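Local coordinates for beta sliding clamp (Caulobacter crescentus, PDB 5WCE), which forms a ring-shaped head-to-tail homodimer around DNA and probably tethers DNA polymerases and other proteins to it, making them processive, at residues 74-88 with 107-121. Numbering follows the deposited sequence. Where two conformers were deposited one is given.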
loop_
_atom_site.group_PDB
_atom_site.type_symbol
_atom_site.label_atom_id
_atom_site.label_comp_id
_atom_site.label_asym_id
_atom_site.label_seq_id
_atom_site.Cartn_x
_atom_site.Cartn_y
_atom_site.Cartn_z
ATOM N N ILE A 74 -14.926 20.136 25.299
ATOM C CA ILE A 74 -15.127 20.687 23.970
ATOM C C ILE A 74 -15.004 19.574 22.952
ATOM O O ILE A 74 -14.542 18.491 23.311
ATOM C CB ILE A 74 -14.047 21.724 23.648
ATOM C CG1 ILE A 74 -12.670 21.049 23.661
ATOM C CG2 ILE A 74 -14.129 22.930 24.562
ATOM C CD1 ILE A 74 -11.499 21.958 23.520
ATOM N N THR A 75 -15.381 19.847 21.707
ATOM C CA THR A 75 -15.130 18.892 20.644
ATOM C C THR A 75 -14.289 19.543 19.561
ATOM O O THR A 75 -14.420 20.766 19.287
ATOM C CB THR A 75 -16.384 18.242 20.013
ATOM O OG1 THR A 75 -16.995 19.132 19.074
ATOM C CG2 THR A 75 -17.372 17.838 21.112
ATOM N N ALA A 76 -13.421 18.733 18.965
ATOM C CA ALA A 76 -12.496 19.258 17.963
ATOM C C ALA A 76 -12.161 18.181 16.926
ATOM O O ALA A 76 -12.259 16.982 17.247
ATOM C CB ALA A 76 -11.233 19.752 18.687
ATOM N N PRO A 77 -11.775 18.590 15.695
ATOM C CA PRO A 77 -11.569 17.639 14.608
ATOM C C PRO A 77 -10.511 16.569 14.929
ATOM O O PRO A 77 -9.389 16.865 15.313
ATOM C CB PRO A 77 -11.189 18.514 13.396
ATOM C CG PRO A 77 -11.579 19.878 13.768
ATOM C CD PRO A 77 -11.570 19.982 15.247
ATOM N N ALA A 78 -10.895 15.327 14.745
ATOM C CA ALA A 78 -10.117 14.216 15.271
ATOM C C ALA A 78 -8.815 13.940 14.513
ATOM O O ALA A 78 -7.736 13.950 15.109
ATOM C CB ALA A 78 -10.960 12.972 15.301
ATOM N N HIS A 79 -8.920 13.683 13.218
ATOM C CA HIS A 79 -7.726 13.386 12.399
ATOM C C HIS A 79 -6.769 14.593 12.390
ATOM O O HIS A 79 -5.551 14.435 12.507
ATOM C CB HIS A 79 -8.109 12.982 10.954
ATOM C CG HIS A 79 -8.931 11.711 10.837
ATOM N ND1 HIS A 79 -8.615 10.529 11.481
ATOM C CD2 HIS A 79 -10.025 11.423 10.074
ATOM C CE1 HIS A 79 -9.505 9.596 11.178
ATOM N NE2 HIS A 79 -10.370 10.108 10.320
ATOM N N THR A 80 -7.312 15.786 12.274
ATOM C CA THR A 80 -6.475 16.986 12.266
ATOM C C THR A 80 -5.718 17.174 13.587
ATOM O O THR A 80 -4.487 17.452 13.600
ATOM C CB THR A 80 -7.317 18.224 11.959
ATOM O OG1 THR A 80 -7.891 18.065 10.647
ATOM C CG2 THR A 80 -6.500 19.514 12.040
ATOM N N LEU A 81 -6.428 17.027 14.696
ATOM C CA LEU A 81 -5.753 17.048 15.971
ATOM C C LEU A 81 -4.662 15.986 16.079
ATOM O O LEU A 81 -3.540 16.305 16.487
ATOM C CB LEU A 81 -6.734 16.893 17.123
ATOM C CG LEU A 81 -6.186 17.153 18.524
ATOM C CD1 LEU A 81 -5.455 18.457 18.655
ATOM C CD2 LEU A 81 -7.302 17.137 19.558
ATOM N N TYR A 82 -4.975 14.760 15.662
ATOM C CA TYR A 82 -4.004 13.646 15.681
ATOM C C TYR A 82 -2.748 13.997 14.837
ATOM O O TYR A 82 -1.628 13.892 15.306
ATOM C CB TYR A 82 -4.667 12.337 15.195
ATOM C CG TYR A 82 -3.679 11.204 15.019
ATOM C CD1 TYR A 82 -3.190 10.511 16.129
ATOM C CD2 TYR A 82 -3.203 10.855 13.743
ATOM C CE1 TYR A 82 -2.262 9.499 15.986
ATOM C CE2 TYR A 82 -2.246 9.868 13.585
ATOM C CZ TYR A 82 -1.781 9.183 14.699
ATOM O OH TYR A 82 -0.839 8.176 14.522
ATOM N N GLU A 83 -2.960 14.479 13.623
ATOM C CA GLU A 83 -1.862 14.829 12.735
ATOM C C GLU A 83 -1.000 15.958 13.253
ATOM O O GLU A 83 0.213 15.876 13.175
ATOM C CB GLU A 83 -2.393 15.124 11.333
ATOM C CG GLU A 83 -2.826 13.805 10.650
ATOM C CD GLU A 83 -1.597 12.941 10.355
ATOM O OE1 GLU A 83 -0.638 13.460 9.754
ATOM O OE2 GLU A 83 -1.479 11.830 10.824
ATOM N N ILE A 84 -1.618 16.986 13.828
ATOM C CA ILE A 84 -0.848 18.078 14.426
ATOM C C ILE A 84 0.083 17.514 15.514
ATOM O O ILE A 84 1.279 17.786 15.553
ATOM C CB ILE A 84 -1.775 19.158 15.033
ATOM C CG1 ILE A 84 -2.470 19.989 13.927
ATOM C CG2 ILE A 84 -1.006 20.119 15.967
ATOM C CD1 ILE A 84 -3.639 20.805 14.441
ATOM N N VAL A 85 -0.491 16.740 16.406
ATOM C CA VAL A 85 0.279 16.281 17.555
ATOM C C VAL A 85 1.413 15.337 17.121
ATOM O O VAL A 85 2.522 15.441 17.620
ATOM C CB VAL A 85 -0.623 15.644 18.657
ATOM C CG1 VAL A 85 0.234 15.095 19.786
ATOM C CG2 VAL A 85 -1.636 16.686 19.158
ATOM N N ARG A 86 1.114 14.472 16.184
ATOM C CA ARG A 86 2.099 13.582 15.594
ATOM C C ARG A 86 3.323 14.351 15.070
ATOM O O ARG A 86 4.439 13.907 15.212
ATOM C CB ARG A 86 1.463 12.774 14.460
ATOM C CG ARG A 86 2.236 11.509 14.104
ATOM C CD ARG A 86 1.631 10.748 12.938
ATOM N NE ARG A 86 1.502 11.592 11.747
ATOM C CZ ARG A 86 2.504 12.060 10.988
ATOM N NH1 ARG A 86 3.799 11.828 11.273
ATOM N NH2 ARG A 86 2.231 12.817 9.931
ATOM N N LYS A 87 3.114 15.519 14.491
ATOM C CA LYS A 87 4.180 16.273 13.886
ATOM C C LYS A 87 4.883 17.186 14.871
ATOM O O LYS A 87 5.898 17.770 14.505
ATOM C CB LYS A 87 3.637 17.100 12.728
ATOM C CG LYS A 87 3.061 16.256 11.630
ATOM C CD LYS A 87 2.444 17.126 10.540
ATOM C CE LYS A 87 1.655 16.304 9.501
ATOM N NZ LYS A 87 1.182 17.279 8.447
ATOM N N LEU A 88 4.370 17.333 16.094
ATOM C CA LEU A 88 5.057 18.139 17.085
ATOM C C LEU A 88 6.389 17.493 17.491
ATOM O O LEU A 88 6.537 16.301 17.409
ATOM C CB LEU A 88 4.169 18.405 18.314
ATOM C CG LEU A 88 2.905 19.252 18.126
ATOM C CD1 LEU A 88 1.989 19.246 19.340
ATOM C CD2 LEU A 88 3.290 20.658 17.744
ATOM N N ILE A 107 -3.973 25.171 20.381
ATOM C CA ILE A 107 -2.997 24.133 20.653
ATOM C C ILE A 107 -1.689 24.829 20.482
ATOM O O ILE A 107 -1.402 25.390 19.385
ATOM C CB ILE A 107 -3.077 22.926 19.680
ATOM C CG1 ILE A 107 -4.463 22.277 19.737
ATOM C CG2 ILE A 107 -1.983 21.895 19.954
ATOM C CD1 ILE A 107 -5.259 22.539 18.501
ATOM N N GLN A 108 -0.900 24.824 21.546
ATOM C CA GLN A 108 0.406 25.450 21.492
ATOM C C GLN A 108 1.473 24.518 22.038
ATOM O O GLN A 108 1.289 23.868 23.079
ATOM C CB GLN A 108 0.359 26.705 22.301
ATOM C CG GLN A 108 1.718 27.372 22.349
ATOM C CD GLN A 108 1.583 28.842 22.150
ATOM O OE1 GLN A 108 0.662 29.467 22.712
ATOM N NE2 GLN A 108 2.458 29.410 21.312
ATOM N N ALA A 109 2.603 24.500 21.353
ATOM C CA ALA A 109 3.752 23.703 21.725
ATOM C C ALA A 109 4.973 24.229 21.017
ATOM O O ALA A 109 4.984 24.319 19.794
ATOM C CB ALA A 109 3.549 22.269 21.308
ATOM N N GLY A 110 5.984 24.584 21.810
ATOM C CA GLY A 110 7.236 25.146 21.303
ATOM C C GLY A 110 6.873 26.435 20.640
ATOM O O GLY A 110 6.209 27.252 21.212
ATOM N N ARG A 111 7.230 26.557 19.373
ATOM C CA ARG A 111 6.979 27.786 18.619
ATOM C C ARG A 111 5.809 27.628 17.609
ATOM O O ARG A 111 5.700 28.429 16.676
ATOM C CB ARG A 111 8.310 28.167 17.909
ATOM C CG ARG A 111 9.465 28.382 18.906
ATOM C CD ARG A 111 9.813 29.850 19.082
ATOM N NE ARG A 111 10.734 30.131 18.002
ATOM C CZ ARG A 111 10.968 31.281 17.396
ATOM N NH1 ARG A 111 10.418 32.436 17.755
ATOM N NH2 ARG A 111 11.816 31.243 16.387
ATOM N N SER A 112 5.016 26.568 17.761
ATOM C CA SER A 112 3.790 26.332 16.978
ATOM C C SER A 112 2.515 26.689 17.742
ATOM O O SER A 112 2.381 26.347 18.942
ATOM C CB SER A 112 3.614 24.830 16.644
ATOM O OG SER A 112 4.778 24.257 16.129
ATOM N N ARG A 113 1.564 27.299 17.037
ATOM C CA ARG A 113 0.237 27.608 17.576
ATOM C C ARG A 113 -0.825 27.282 16.539
ATOM O O ARG A 113 -0.741 27.767 15.384
ATOM C CB ARG A 113 0.154 29.072 17.949
ATOM C CG ARG A 113 -1.123 29.477 18.679
ATOM C CD ARG A 113 -1.096 30.983 18.856
ATOM N NE ARG A 113 -2.226 31.506 19.571
ATOM C CZ ARG A 113 -2.375 31.489 20.895
ATOM N NH1 ARG A 113 -1.475 30.887 21.688
ATOM N NH2 ARG A 113 -3.473 32.024 21.448
ATOM N N PHE A 114 -1.807 26.454 16.926
ATOM C CA PHE A 114 -2.917 26.135 16.065
ATOM C C PHE A 114 -4.232 26.601 16.708
ATOM O O PHE A 114 -4.389 26.530 17.928
ATOM C CB PHE A 114 -2.991 24.658 15.798
ATOM C CG PHE A 114 -1.725 24.068 15.263
ATOM C CD1 PHE A 114 -0.644 23.809 16.110
ATOM C CD2 PHE A 114 -1.613 23.756 13.928
ATOM C CE1 PHE A 114 0.547 23.305 15.618
ATOM C CE2 PHE A 114 -0.424 23.225 13.423
ATOM C CZ PHE A 114 0.654 23.005 14.272
ATOM N N ASN A 115 -5.144 27.103 15.877
ATOM C CA ASN A 115 -6.530 27.461 16.323
ATOM C C ASN A 115 -7.465 26.611 15.460
ATOM O O ASN A 115 -7.447 26.704 14.211
ATOM C CB ASN A 115 -6.824 28.928 16.111
ATOM C CG ASN A 115 -5.756 29.855 16.729
ATOM O OD1 ASN A 115 -5.985 30.468 17.727
ATOM N ND2 ASN A 115 -4.646 29.972 16.122
ATOM N N LEU A 116 -8.211 25.711 16.104
ATOM C CA LEU A 116 -9.071 24.748 15.417
ATOM C C LEU A 116 -10.534 25.022 15.793
ATOM O O LEU A 116 -10.834 25.277 16.953
ATOM C CB LEU A 116 -8.743 23.339 15.852
ATOM C CG LEU A 116 -7.370 22.789 15.529
ATOM C CD1 LEU A 116 -7.408 21.300 15.848
ATOM C CD2 LEU A 116 -7.014 23.080 14.082
ATOM N N PRO A 117 -11.439 24.997 14.792
ATOM C CA PRO A 117 -12.844 25.266 15.086
ATOM C C PRO A 117 -13.422 24.119 15.930
ATOM O O PRO A 117 -12.995 22.949 15.838
ATOM C CB PRO A 117 -13.510 25.286 13.704
ATOM C CG PRO A 117 -12.640 24.337 12.893
ATOM C CD PRO A 117 -11.238 24.737 13.347
ATOM N N VAL A 118 -14.335 24.507 16.806
ATOM C CA VAL A 118 -14.950 23.555 17.757
ATOM C C VAL A 118 -16.445 23.422 17.492
ATOM O O VAL A 118 -17.073 24.292 16.847
ATOM C CB VAL A 118 -14.716 23.938 19.239
ATOM C CG1 VAL A 118 -13.243 23.884 19.568
ATOM C CG2 VAL A 118 -15.312 25.296 19.610
ATOM N N LEU A 119 -17.002 22.313 17.988
ATOM C CA LEU A 119 -18.429 22.187 18.066
ATOM C C LEU A 119 -18.804 21.860 19.522
ATOM O O LEU A 119 -18.041 21.191 20.244
ATOM C CB LEU A 119 -18.935 21.155 17.059
ATOM C CG LEU A 119 -18.740 21.536 15.581
ATOM C CD1 LEU A 119 -18.933 20.315 14.701
ATOM C CD2 LEU A 119 -19.709 22.672 15.155
ATOM N N PRO A 120 -19.978 22.314 19.938
ATOM C CA PRO A 120 -20.404 22.128 21.311
ATOM C C PRO A 120 -20.480 20.674 21.765
ATOM O O PRO A 120 -20.986 19.797 21.037
ATOM C CB PRO A 120 -21.800 22.756 21.363
ATOM C CG PRO A 120 -22.049 23.379 20.066
ATOM C CD PRO A 120 -21.002 22.951 19.098
ATOM N N ALA A 121 -19.981 20.452 22.959
ATOM C CA ALA A 121 -19.996 19.187 23.604
ATOM C C ALA A 121 -21.409 18.608 23.784
ATOM O O ALA A 121 -21.560 17.393 23.671
ATOM C CB ALA A 121 -19.241 19.254 24.933
#
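Apolar packing of helix 78-87 against the hairpin of strands 105-109 and 112-116, continued by a single beta bridge beyond the helix start, forms a buried contact in the N-terminal domain. The helix runs almost exactly antiparallel to strand 112-116, at 176°, with the axes 10.9 Å apart. Ile84 carries the middle: its CG2 sits over one face of the Phe114 ring, 3.6 Å from the ring centroid in a CH-pi contact. With CG1 beside the backbone N and anti to the carbonyl carbon (chi1 -73°), CG2 falls anti to N, over the ring, and CG1 carries CD1 to the ring's CD2 side, where CD1 also touches Leu116 CD1. Leu88 straddles Ala109, CD1 and CD2 each 3.9 Å from Ala109 CB, and its CD2 approaches the ring obliquely. Toward the helix start, Leu81 CD1 meets Ile107 CD1 at 4.1 Å, while Thr80 CG2 passes alongside Leu116 CD2. With a leucine in place of Phe114 the ring face under Ile84 CG2 is gone, which would probably open a gap between helix and strand.

At the other end, Thr75 and Leu119 form an antiparallel hydrogen-bonded pair. Leu119 N donates to Thr75 O at 3.3 Å, and the return bond from Thr75 N is weak. The Thr75 hydroxyl adds a third link, OG1 donating to Leu119 O at 2.6 Å from above the carbonyl plane; OG1 also bonds Asn39. Val118 CA approaches Thr75 O at 3.2 Å in a CA-H...O contact.

Residues 112-115 pair antiparallel with a strand of the second subunit, and Lys87 forms a salt bridge with Asp281 of that subunit. The arrangement is the helix-on-sheet layer of the DNA clamp fold, here at the edge where two subunits join their sheets to close the ring.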